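Local coordinates for oligopeptide-binding protein appA (PDB 1XOC), which binds oligopeptides as the substrate-binding component of an ABC-type oligopeptide permease that serves sporulation and genetic competence, at residues A[257-262]-A[500-505]; A[262-267]-A[313-318]; A[266-271]-A[415-420]; A[302-307]-A[488-493]. All coordinates share one frame; numbering follows the deposited sequence. Where two conformers were deposited one is given.

Contact 1 (A[257-262]-A[500-505]); sequences KIVTDL and EGYKYH
Tyr504 reaches the end of strand 257-262 and closes this surface contact with a hydrogen bond from its OH to Leu262 O, 2.8 Å long. The setting is a mixed beta-sheet of a family 5 solute-binding protein, and the segment 500-505, mostly loop, runs beside strand 256-262 in roughly the same direction. The OH stands well above the plane of the Leu262 carbonyl, with a C=O...O angle of 112°. Asp261 CB lies over one face of the Tyr504 ring, offset toward the rim, in a CH-pi contact 3.8 Å from the centroid. Val259, two residues back on the same side of the strand, meets Tyr504 CB through CG1 at 4.1 Å, and its CG1 and CG2 both touch Tyr502 CE1. CG of Tyr504 stands anti to the backbone N (chi1 177°), on the strand's side. Lys257 NZ and Glu500 OE1 are 4.2 Å apart, too far for a salt bridge. The ammonium is instead hydrogen-bonded to the backbone oxygens of Glu497 and Leu499. Further out, Trp516 meets the Tyr502 ring edge-to-face. Asn491 ND2 on strand 483-496 also bonds Tyr504 OH, which ties the hydroxyl to both strands. The Asp261 carboxylate turns back on its own strand: OD1 takes the N-H of Leu262 on its anti lone pair, at 2.8 Å.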
# COMPACT_ATOMS: atom_id res chain seq x y z
N LYS A 257 -3.96 -25.29 -4.25
CA LYS A 257 -5.22 -24.91 -3.65
C LYS A 257 -5.28 -23.38 -3.64
O LYS A 257 -4.26 -22.72 -3.71
CB LYS A 257 -5.34 -25.46 -2.23
CG LYS A 257 -4.25 -25.06 -1.24
CD LYS A 257 -4.41 -25.83 0.11
CE LYS A 257 -3.28 -25.57 1.10
NZ LYS A 257 -3.07 -26.68 2.09
N ILE A 258 -6.49 -22.82 -3.56
CA ILE A 258 -6.68 -21.37 -3.64
C ILE A 258 -7.46 -20.90 -2.45
O ILE A 258 -8.53 -21.43 -2.20
CB ILE A 258 -7.41 -20.97 -4.94
CG1 ILE A 258 -6.67 -21.52 -6.15
CG2 ILE A 258 -7.52 -19.46 -5.05
CD1 ILE A 258 -7.36 -21.22 -7.45
N VAL A 259 -6.91 -19.92 -1.75
CA VAL A 259 -7.58 -19.31 -0.59
C VAL A 259 -8.04 -17.91 -1.01
O VAL A 259 -7.22 -17.11 -1.43
CB VAL A 259 -6.66 -19.23 0.65
CG1 VAL A 259 -7.38 -18.53 1.81
CG2 VAL A 259 -6.24 -20.64 1.09
N THR A 260 -9.33 -17.62 -0.81
CA THR A 260 -9.96 -16.40 -1.31
C THR A 260 -10.63 -15.60 -0.16
O THR A 260 -11.35 -16.19 0.66
CB THR A 260 -11.05 -16.74 -2.34
OG1 THR A 260 -10.47 -17.42 -3.47
CG2 THR A 260 -11.74 -15.49 -2.81
N ASP A 261 -10.39 -14.29 -0.13
CA ASP A 261 -11.08 -13.38 0.78
C ASP A 261 -10.86 -11.94 0.36
O ASP A 261 -10.09 -11.65 -0.58
CB ASP A 261 -10.61 -13.60 2.22
CG ASP A 261 -11.71 -13.48 3.26
OD1 ASP A 261 -12.64 -12.64 3.08
OD2 ASP A 261 -11.67 -14.28 4.22
N LEU A 262 -11.59 -11.02 1.00
CA LEU A 262 -11.46 -9.60 0.73
C LEU A 262 -10.07 -9.09 1.09
O LEU A 262 -9.51 -9.49 2.10
CB LEU A 262 -12.51 -8.81 1.52
CG LEU A 262 -12.71 -7.33 1.17
CD1 LEU A 262 -13.12 -7.04 -0.27
CD2 LEU A 262 -13.76 -6.82 2.15
N GLU A 500 1.15 -26.03 4.65
CA GLU A 500 0.51 -26.02 5.96
C GLU A 500 1.03 -24.83 6.74
O GLU A 500 2.05 -24.23 6.37
CB GLU A 500 0.81 -27.31 6.71
CG GLU A 500 0.39 -28.57 5.98
CD GLU A 500 -1.12 -28.67 5.77
OE1 GLU A 500 -1.55 -29.40 4.84
OE2 GLU A 500 -1.87 -28.02 6.52
N GLY A 501 0.30 -24.44 7.78
CA GLY A 501 0.66 -23.31 8.61
C GLY A 501 0.32 -21.95 8.06
O GLY A 501 0.65 -20.93 8.67
N TYR A 502 -0.32 -21.93 6.89
CA TYR A 502 -0.76 -20.69 6.25
C TYR A 502 -2.04 -20.13 6.92
O TYR A 502 -2.96 -20.87 7.23
CB TYR A 502 -0.95 -20.91 4.74
CG TYR A 502 -1.60 -19.72 4.04
CD1 TYR A 502 -2.99 -19.61 3.96
CD2 TYR A 502 -0.83 -18.72 3.47
CE1 TYR A 502 -3.58 -18.51 3.34
CE2 TYR A 502 -1.41 -17.64 2.84
CZ TYR A 502 -2.80 -17.54 2.77
OH TYR A 502 -3.38 -16.46 2.15
N LYS A 503 -2.06 -18.82 7.15
CA LYS A 503 -3.25 -18.10 7.60
C LYS A 503 -3.42 -16.91 6.66
O LYS A 503 -2.44 -16.21 6.35
CB LYS A 503 -3.06 -17.58 9.02
CG LYS A 503 -2.97 -18.65 10.09
CD LYS A 503 -2.57 -18.03 11.45
CE LYS A 503 -2.51 -19.04 12.58
NZ LYS A 503 -2.50 -18.33 13.92
N TYR A 504 -4.66 -16.72 6.21
CA TYR A 504 -4.97 -15.60 5.32
C TYR A 504 -4.88 -14.28 6.09
O TYR A 504 -5.54 -14.10 7.10
CB TYR A 504 -6.35 -15.74 4.68
CG TYR A 504 -6.66 -14.53 3.83
CD1 TYR A 504 -6.12 -14.40 2.56
CD2 TYR A 504 -7.43 -13.48 4.31
CE1 TYR A 504 -6.36 -13.27 1.79
CE2 TYR A 504 -7.66 -12.33 3.53
CZ TYR A 504 -7.12 -12.25 2.29
OH TYR A 504 -7.35 -11.14 1.52
N HIS A 505 -4.08 -13.37 5.56
CA HIS A 505 -3.93 -12.01 6.07
C HIS A 505 -4.35 -11.04 4.96
O HIS A 505 -3.84 -11.14 3.81
CB HIS A 505 -2.49 -11.77 6.50
CG HIS A 505 -2.28 -10.55 7.36
ND1 HIS A 505 -2.43 -9.26 6.89
CD2 HIS A 505 -1.89 -10.44 8.64
CE1 HIS A 505 -2.16 -8.41 7.88
NE2 HIS A 505 -1.85 -9.11 8.96

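Contact 2 (A[262-267]-A[313-318]); sequences LALSYV and SPLSWN
The chain around Leu264, centre of an inverse gamma turn, comes nearest to the start of a type I beta turn from Ser313 to Ser316, with the CA atoms of Leu264 and Ser313 5.8 Å apart. No direct hydrogen bond joins the two segments. Leu262 CD2 packs on Leu315 CG at 3.8 Å, the two side chains running antiparallel alongside one another, and also meets Pro314 CB. Leu264 CD1 touches Ser313 CB at 3.8 Å and Leu315 CB at 3.9 Å. A water supplies the polar link. It accepts from Ser313 OG at 2.6 Å and donates to Ala263 O and Ser265 O. Ser313 OG, anti to its backbone N (chi1 176°), also accepts the N-H of Leu315 at 3.2 Å. An alanine in place of Ser313 would probably leave the water without this donor and the Leu315 N-H without this acceptor. Beyond the two segments, Ala263 packs on an aromatic side chain of the bound peptide. The serine hydroxyl accepting from the N-H two residues on makes an ST turn, here beside the entry to strand 265-271 of the peptide-binding sheet.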
# COMPACT_ATOMS: atom_id res chain seq x y z
N LEU A 262 -11.59 -11.02 1.00
CA LEU A 262 -11.46 -9.60 0.73
C LEU A 262 -10.07 -9.09 1.09
O LEU A 262 -9.51 -9.49 2.10
CB LEU A 262 -12.51 -8.81 1.52
CG LEU A 262 -12.71 -7.33 1.17
CD1 LEU A 262 -13.12 -7.04 -0.27
CD2 LEU A 262 -13.76 -6.82 2.15
N ALA A 263 -9.48 -8.29 0.19
CA ALA A 263 -8.21 -7.58 0.46
C ALA A 263 -8.41 -6.28 1.22
O ALA A 263 -9.48 -5.65 1.12
CB ALA A 263 -7.50 -7.27 -0.84
N LEU A 264 -7.42 -5.88 2.03
CA LEU A 264 -7.49 -4.59 2.74
C LEU A 264 -7.01 -3.47 1.79
O LEU A 264 -5.91 -2.97 1.90
CB LEU A 264 -6.67 -4.62 4.04
CG LEU A 264 -6.87 -3.45 4.99
CD1 LEU A 264 -8.17 -3.60 5.74
CD2 LEU A 264 -5.75 -3.40 6.00
N SER A 265 -7.87 -3.11 0.85
CA SER A 265 -7.44 -2.35 -0.32
C SER A 265 -8.65 -1.74 -0.99
O SER A 265 -9.79 -2.19 -0.79
CB SER A 265 -6.74 -3.28 -1.29
OG SER A 265 -6.47 -2.63 -2.51
N TYR A 266 -8.39 -0.71 -1.80
CA TYR A 266 -9.34 -0.32 -2.84
C TYR A 266 -8.55 0.13 -4.06
O TYR A 266 -7.39 0.54 -3.93
CB TYR A 266 -10.39 0.72 -2.38
CG TYR A 266 -9.82 2.06 -1.96
CD1 TYR A 266 -9.42 3.02 -2.90
CD2 TYR A 266 -9.68 2.37 -0.62
CE1 TYR A 266 -8.91 4.24 -2.49
CE2 TYR A 266 -9.17 3.59 -0.20
CZ TYR A 266 -8.78 4.52 -1.16
OH TYR A 266 -8.26 5.74 -0.75
N VAL A 267 -9.21 0.07 -5.20
CA VAL A 267 -8.66 0.52 -6.49
C VAL A 267 -9.46 1.76 -6.87
O VAL A 267 -10.67 1.85 -6.58
CB VAL A 267 -8.74 -0.61 -7.53
CG1 VAL A 267 -8.34 -0.14 -8.91
CG2 VAL A 267 -7.86 -1.79 -7.08
N SER A 313 -11.69 0.30 3.68
CA SER A 313 -12.06 -1.07 3.40
C SER A 313 -13.21 -1.50 4.32
O SER A 313 -13.21 -1.17 5.52
CB SER A 313 -10.89 -1.98 3.70
OG SER A 313 -11.25 -3.31 3.53
N PRO A 314 -14.18 -2.26 3.78
CA PRO A 314 -15.20 -2.90 4.64
C PRO A 314 -14.65 -3.75 5.78
O PRO A 314 -15.39 -4.02 6.72
CB PRO A 314 -16.00 -3.76 3.65
CG PRO A 314 -15.80 -3.06 2.33
CD PRO A 314 -14.45 -2.51 2.36
N LEU A 315 -13.39 -4.14 5.73
CA LEU A 315 -12.76 -4.89 6.81
C LEU A 315 -12.49 -4.02 8.04
O LEU A 315 -12.27 -4.54 9.14
CB LEU A 315 -11.44 -5.56 6.35
CG LEU A 315 -11.58 -6.67 5.30
CD1 LEU A 315 -10.23 -7.14 4.88
CD2 LEU A 315 -12.38 -7.81 5.88
N SER A 316 -12.45 -2.71 7.86
CA SER A 316 -12.04 -1.82 8.92
C SER A 316 -13.15 -1.65 9.95
O SER A 316 -14.33 -1.47 9.60
CB SER A 316 -11.71 -0.45 8.36
OG SER A 316 -11.42 0.42 9.43
N TRP A 317 -12.76 -1.61 11.22
CA TRP A 317 -13.70 -1.28 12.28
C TRP A 317 -14.25 0.13 12.11
O TRP A 317 -15.27 0.48 12.69
CB TRP A 317 -13.09 -1.44 13.67
CG TRP A 317 -11.84 -0.65 13.93
CD1 TRP A 317 -10.57 -1.11 13.83
CD2 TRP A 317 -11.73 0.72 14.34
NE1 TRP A 317 -9.68 -0.12 14.12
CE2 TRP A 317 -10.37 1.01 14.48
CE3 TRP A 317 -12.65 1.72 14.64
CZ2 TRP A 317 -9.89 2.26 14.86
CZ3 TRP A 317 -12.18 2.97 15.06
CH2 TRP A 317 -10.81 3.23 15.16
N ASN A 318 -13.57 0.96 11.32
CA ASN A 318 -14.01 2.34 11.13
C ASN A 318 -14.91 2.52 9.92
O ASN A 318 -15.34 3.64 9.63
CB ASN A 318 -12.79 3.24 10.99
CG ASN A 318 -13.08 4.68 11.35
OD1 ASN A 318 -13.85 4.97 12.26
ND2 ASN A 318 -12.45 5.60 10.64
O HOH W 1 -11.38 -3.78 0.95

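Contact 3 (A[266-271]-A[415-420]); sequences YVYIGW and MVMGWS
Tyr266, Tyr268 and Trp419 form an aromatic cluster on one side of two antiparallel strands. Trp419 turns its edge toward the face of Tyr266, the planes at 73°. Tyr268 lies almost parallel to the five-membered ring of Trp419 but is slid aside, its CE1 3.5 Å from Trp419 CD1. One face of the indole has a water 3.1 Å above its plane, over the centre. This water lies at the edge of the Tyr268 ring, accepts from Tyr268 OH at 2.7 Å and donates to Gly418 O. Gly270 CA also lies at the Tyr268 edge, in plane, and the ring of Tyr483 stacks on Tyr268. Tyr268 OH meets Met417 CG at 3.5 Å. An alanine in place of Tyr268 would probably open a gap beside Trp419 and Met417 and leave the water without its hydroxyl donor. Paired backbone bonds join Tyr268 with Met417 and Gly270 with Met415. Between Tyr266 and Trp419, one bond is sound and one weak. On the other face, Val267 and Ile269 meet Val416. Strand 265-271 is flanked by 414-420 and 483-496. Residues 418-420 pair with the bound peptide, extending the sheet. Helix 398-405 covers Met415 and Met417, and helix 371-385 packs on Val267 and Ile269.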
# COMPACT_ATOMS: atom_id res chain seq x y z
N TYR A 266 -8.39 -0.71 -1.80
CA TYR A 266 -9.34 -0.32 -2.84
C TYR A 266 -8.55 0.13 -4.06
O TYR A 266 -7.39 0.54 -3.93
CB TYR A 266 -10.39 0.72 -2.38
CG TYR A 266 -9.82 2.06 -1.96
CD1 TYR A 266 -9.42 3.02 -2.90
CD2 TYR A 266 -9.68 2.37 -0.62
CE1 TYR A 266 -8.91 4.24 -2.49
CE2 TYR A 266 -9.17 3.59 -0.20
CZ TYR A 266 -8.78 4.52 -1.16
OH TYR A 266 -8.26 5.74 -0.75
N VAL A 267 -9.21 0.07 -5.20
CA VAL A 267 -8.66 0.52 -6.49
C VAL A 267 -9.46 1.76 -6.87
O VAL A 267 -10.67 1.85 -6.58
CB VAL A 267 -8.74 -0.61 -7.53
CG1 VAL A 267 -8.34 -0.14 -8.91
CG2 VAL A 267 -7.86 -1.79 -7.08
N TYR A 268 -8.80 2.71 -7.51
CA TYR A 268 -9.35 4.03 -7.73
C TYR A 268 -8.72 4.66 -8.97
O TYR A 268 -7.74 4.18 -9.48
CB TYR A 268 -9.08 4.92 -6.51
CG TYR A 268 -7.63 5.23 -6.26
CD1 TYR A 268 -6.83 4.38 -5.54
CD2 TYR A 268 -7.05 6.37 -6.76
CE1 TYR A 268 -5.52 4.66 -5.32
CE2 TYR A 268 -5.74 6.66 -6.56
CZ TYR A 268 -4.97 5.81 -5.84
OH TYR A 268 -3.66 6.09 -5.62
N ILE A 269 -9.33 5.73 -9.44
CA ILE A 269 -8.68 6.64 -10.36
C ILE A 269 -8.29 7.89 -9.63
O ILE A 269 -9.12 8.56 -9.05
CB ILE A 269 -9.60 7.02 -11.53
CG1 ILE A 269 -10.16 5.77 -12.20
CG2 ILE A 269 -8.86 7.92 -12.52
CD1 ILE A 269 -11.22 6.06 -13.23
N GLY A 270 -7.00 8.19 -9.67
CA GLY A 270 -6.49 9.42 -9.10
C GLY A 270 -6.45 10.54 -10.12
O GLY A 270 -5.78 10.42 -11.12
N TRP A 271 -7.17 11.62 -9.84
CA TRP A 271 -7.23 12.77 -10.72
C TRP A 271 -6.26 13.85 -10.22
O TRP A 271 -6.49 14.45 -9.19
CB TRP A 271 -8.65 13.34 -10.74
CG TRP A 271 -9.75 12.37 -11.07
CD1 TRP A 271 -10.73 11.96 -10.24
CD2 TRP A 271 -10.00 11.76 -12.32
NE1 TRP A 271 -11.56 11.08 -10.89
CE2 TRP A 271 -11.13 10.95 -12.18
CE3 TRP A 271 -9.37 11.80 -13.57
CZ2 TRP A 271 -11.66 10.21 -13.22
CZ3 TRP A 271 -9.90 11.06 -14.60
CH2 TRP A 271 -11.03 10.28 -14.42
N MET A 415 -4.41 8.35 -12.99
CA MET A 415 -3.92 6.98 -12.96
C MET A 415 -4.92 6.03 -12.37
O MET A 415 -5.67 6.40 -11.48
CB MET A 415 -2.61 6.89 -12.20
CG MET A 415 -2.72 7.18 -10.74
SD MET A 415 -1.12 7.03 -9.93
CE MET A 415 -1.52 7.77 -8.34
N VAL A 416 -4.92 4.80 -12.87
CA VAL A 416 -5.67 3.71 -12.24
C VAL A 416 -4.71 3.02 -11.27
O VAL A 416 -3.68 2.53 -11.67
CB VAL A 416 -6.20 2.69 -13.28
CG1 VAL A 416 -6.97 1.58 -12.55
CG2 VAL A 416 -7.05 3.38 -14.34
N MET A 417 -5.06 2.99 -9.98
CA MET A 417 -4.06 2.64 -8.95
C MET A 417 -4.78 2.03 -7.78
O MET A 417 -6.00 2.11 -7.72
CB MET A 417 -3.30 3.88 -8.52
CG MET A 417 -2.09 3.72 -7.62
SD MET A 417 -0.95 2.41 -8.03
CE MET A 417 -0.53 2.79 -9.71
N GLY A 418 -4.03 1.35 -6.92
CA GLY A 418 -4.61 0.91 -5.66
C GLY A 418 -3.83 1.32 -4.43
O GLY A 418 -2.64 1.60 -4.50
N TRP A 419 -4.52 1.31 -3.29
CA TRP A 419 -3.90 1.38 -1.95
C TRP A 419 -4.02 0.05 -1.22
O TRP A 419 -5.07 -0.54 -1.21
CB TRP A 419 -4.59 2.44 -1.08
CG TRP A 419 -4.23 3.86 -1.44
CD1 TRP A 419 -5.07 4.84 -1.90
CD2 TRP A 419 -2.94 4.47 -1.35
NE1 TRP A 419 -4.37 6.00 -2.13
CE2 TRP A 419 -3.06 5.80 -1.82
CE3 TRP A 419 -1.70 4.01 -0.94
CZ2 TRP A 419 -1.98 6.68 -1.84
CZ3 TRP A 419 -0.62 4.90 -0.98
CH2 TRP A 419 -0.77 6.20 -1.45
N SER A 420 -2.92 -0.42 -0.66
CA SER A 420 -2.94 -1.39 0.46
C SER A 420 -3.08 -0.55 1.72
O SER A 420 -2.17 0.14 2.13
CB SER A 420 -1.64 -2.17 0.49
OG SER A 420 -1.63 -3.00 1.62
O HOH W 2 -1.91 4.36 -4.41

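Contact 4 (A[302-307]-A[488-493]); sequences DGDGEV and YPNNHM. With ZN (zinc ion), chain E; ZN (zinc ion), chain I.
A zinc ion bridges Asp304 and His492, side chains that reach toward each other tip to tip. The metal lies 2.0 Å from Asp304 OD1 and 2.0 Å from His492 NE2. The carboxylate and imidazole planes are turned 67° apart. Asp304 OD2 lies farther from the zinc, at 2.7 Å, and is also held by Asn490, a second-shell residue. Asn490 ND2 donates to Asp304 OD2 at 2.9 Å, with an N-H...O angle of 161°. The donor meets OD2 on its anti side, 31° out of the carboxylate plane, while OD2 lies close to the amide plane of Asn490. This bond probably helps fix the rotation of the carboxylate at the metal. Thr260 and Ile258 of the adjacent strand touch the His492 side chain.

The backbones draw together beside the site. Tyr488 N donates to Glu306 O at 2.9 Å, and these residues form an antiparallel hydrogen-bonded pair. One water joins Asp304 O to Asn490 N. Another takes a weak bond from Glu306 N and donates to Tyr488 O. Gly305 has backbone angles, with phi positive, that a residue with a side chain could hardly adopt. Glu306 turns its end away from strand 483-496, and its carboxylate grips a second zinc with both oxygens, OE2 at 2.1 Å and OE1 at 2.5 Å. Tyr488 OH bonds Ile310 O. The arrangement is that of a zinc site with an aspartate and a histidine among its ligands, set where the loop before short strand 306-307 meets strand 483-496 of the mixed sheet.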
# COMPACT_ATOMS: atom_id res chain seq x y z
N ASP A 302 -15.39 -10.02 -13.85
CA ASP A 302 -16.38 -11.09 -13.93
C ASP A 302 -17.27 -11.11 -12.68
O ASP A 302 -17.65 -12.16 -12.17
CB ASP A 302 -15.69 -12.44 -14.16
CG ASP A 302 -15.20 -12.62 -15.60
OD1 ASP A 302 -15.30 -11.65 -16.40
OD2 ASP A 302 -14.71 -13.72 -15.93
N GLY A 303 -17.60 -9.92 -12.19
CA GLY A 303 -18.49 -9.78 -11.06
C GLY A 303 -17.89 -10.06 -9.71
O GLY A 303 -18.58 -10.07 -8.70
N ASP A 304 -16.57 -10.22 -9.65
CA ASP A 304 -15.87 -10.62 -8.43
C ASP A 304 -15.22 -9.42 -7.77
O ASP A 304 -14.10 -9.05 -8.11
CB ASP A 304 -14.84 -11.68 -8.80
CG ASP A 304 -14.30 -12.46 -7.60
OD1 ASP A 304 -14.27 -13.69 -7.65
OD2 ASP A 304 -13.77 -11.83 -6.67
N GLY A 305 -15.94 -8.79 -6.84
CA GLY A 305 -15.55 -7.52 -6.28
C GLY A 305 -16.78 -6.63 -6.20
O GLY A 305 -17.75 -6.85 -6.89
N GLU A 306 -16.73 -5.62 -5.35
CA GLU A 306 -17.84 -4.69 -5.18
C GLU A 306 -17.40 -3.26 -5.47
O GLU A 306 -16.28 -2.87 -5.13
CB GLU A 306 -18.32 -4.74 -3.74
CG GLU A 306 -18.91 -6.06 -3.33
CD GLU A 306 -20.08 -6.49 -4.18
OE1 GLU A 306 -20.97 -5.64 -4.51
OE2 GLU A 306 -20.14 -7.71 -4.48
N VAL A 307 -18.31 -2.46 -6.04
CA VAL A 307 -18.01 -1.07 -6.28
C VAL A 307 -17.77 -0.37 -4.95
O VAL A 307 -18.49 -0.61 -3.98
CB VAL A 307 -19.16 -0.37 -7.07
CG1 VAL A 307 -18.92 1.13 -7.20
CG2 VAL A 307 -19.31 -0.97 -8.45
N TYR A 488 -13.55 -2.62 -4.23
CA TYR A 488 -12.80 -3.34 -3.19
C TYR A 488 -12.44 -4.72 -3.71
O TYR A 488 -13.33 -5.54 -3.95
CB TYR A 488 -13.67 -3.48 -1.94
CG TYR A 488 -14.16 -2.16 -1.41
CD1 TYR A 488 -13.28 -1.17 -1.00
CD2 TYR A 488 -15.53 -1.91 -1.27
CE1 TYR A 488 -13.74 0.06 -0.52
CE2 TYR A 488 -15.99 -0.69 -0.79
CZ TYR A 488 -15.10 0.29 -0.41
OH TYR A 488 -15.58 1.50 0.06
N PRO A 489 -11.15 -4.98 -3.94
CA PRO A 489 -10.80 -6.25 -4.56
C PRO A 489 -10.72 -7.42 -3.62
O PRO A 489 -10.49 -7.24 -2.42
CB PRO A 489 -9.39 -5.99 -5.05
CG PRO A 489 -8.85 -5.00 -4.14
CD PRO A 489 -9.97 -4.13 -3.75
N ASN A 490 -10.85 -8.62 -4.18
CA ASN A 490 -10.61 -9.85 -3.41
C ASN A 490 -9.27 -10.45 -3.84
O ASN A 490 -8.87 -10.35 -4.99
CB ASN A 490 -11.71 -10.87 -3.71
CG ASN A 490 -13.07 -10.37 -3.29
OD1 ASN A 490 -13.24 -9.99 -2.13
ND2 ASN A 490 -14.06 -10.39 -4.19
N ASN A 491 -8.60 -11.08 -2.89
CA ASN A 491 -7.42 -11.87 -3.19
C ASN A 491 -7.81 -13.32 -3.44
O ASN A 491 -8.69 -13.87 -2.74
CB ASN A 491 -6.46 -11.84 -2.03
CG ASN A 491 -5.78 -10.52 -1.84
OD1 ASN A 491 -5.44 -9.85 -2.80
ND2 ASN A 491 -5.57 -10.14 -0.59
N HIS A 492 -7.13 -13.96 -4.39
CA HIS A 492 -7.29 -15.37 -4.70
C HIS A 492 -5.92 -16.01 -4.68
O HIS A 492 -5.21 -16.05 -5.71
CB HIS A 492 -7.93 -15.54 -6.08
CG HIS A 492 -9.27 -14.87 -6.19
ND1 HIS A 492 -9.41 -13.55 -6.52
CD2 HIS A 492 -10.53 -15.34 -5.99
CE1 HIS A 492 -10.68 -13.22 -6.55
NE2 HIS A 492 -11.38 -14.28 -6.22
N MET A 493 -5.51 -16.46 -3.51
CA MET A 493 -4.13 -16.89 -3.31
C MET A 493 -3.96 -18.37 -3.61
O MET A 493 -4.44 -19.23 -2.86
CB MET A 493 -3.67 -16.57 -1.89
CG MET A 493 -3.98 -15.14 -1.46
SD MET A 493 -3.27 -13.92 -2.58
CE MET A 493 -1.55 -14.37 -2.50
ZN ZN E . -13.40 -14.45 -6.01
ZN ZN I . -21.74 -7.65 -5.78
O HOH W 3 -11.61 -9.00 -6.92
O HOH W 4 -15.37 -6.67 -2.78

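How the contacts relate
Contacts 1 to 4 gather on one mixed sheet of the binding protein. Strand 256-262 of contact 1 is followed, after a short turn, by strand 265-271, used by contacts 2 and 3. Leu262 belongs to both contact 1 and contact 2, and Tyr266 and Val267 to both contact 2 and contact 3. Strand 483-496 of contact 4 pairs with both strands and so links all the others. Contacts 2 and 4 have centres 12 Å apart, whereas contacts 1 and 3 are 25 Å apart. Along the chain, contact 4 crosses contacts 2 and 3. Distant parts of the sequence thus converge on one sheet. Segments of contacts 2, 3 and 4 reach the bound peptide; the zinc site is on the same strand 483-496.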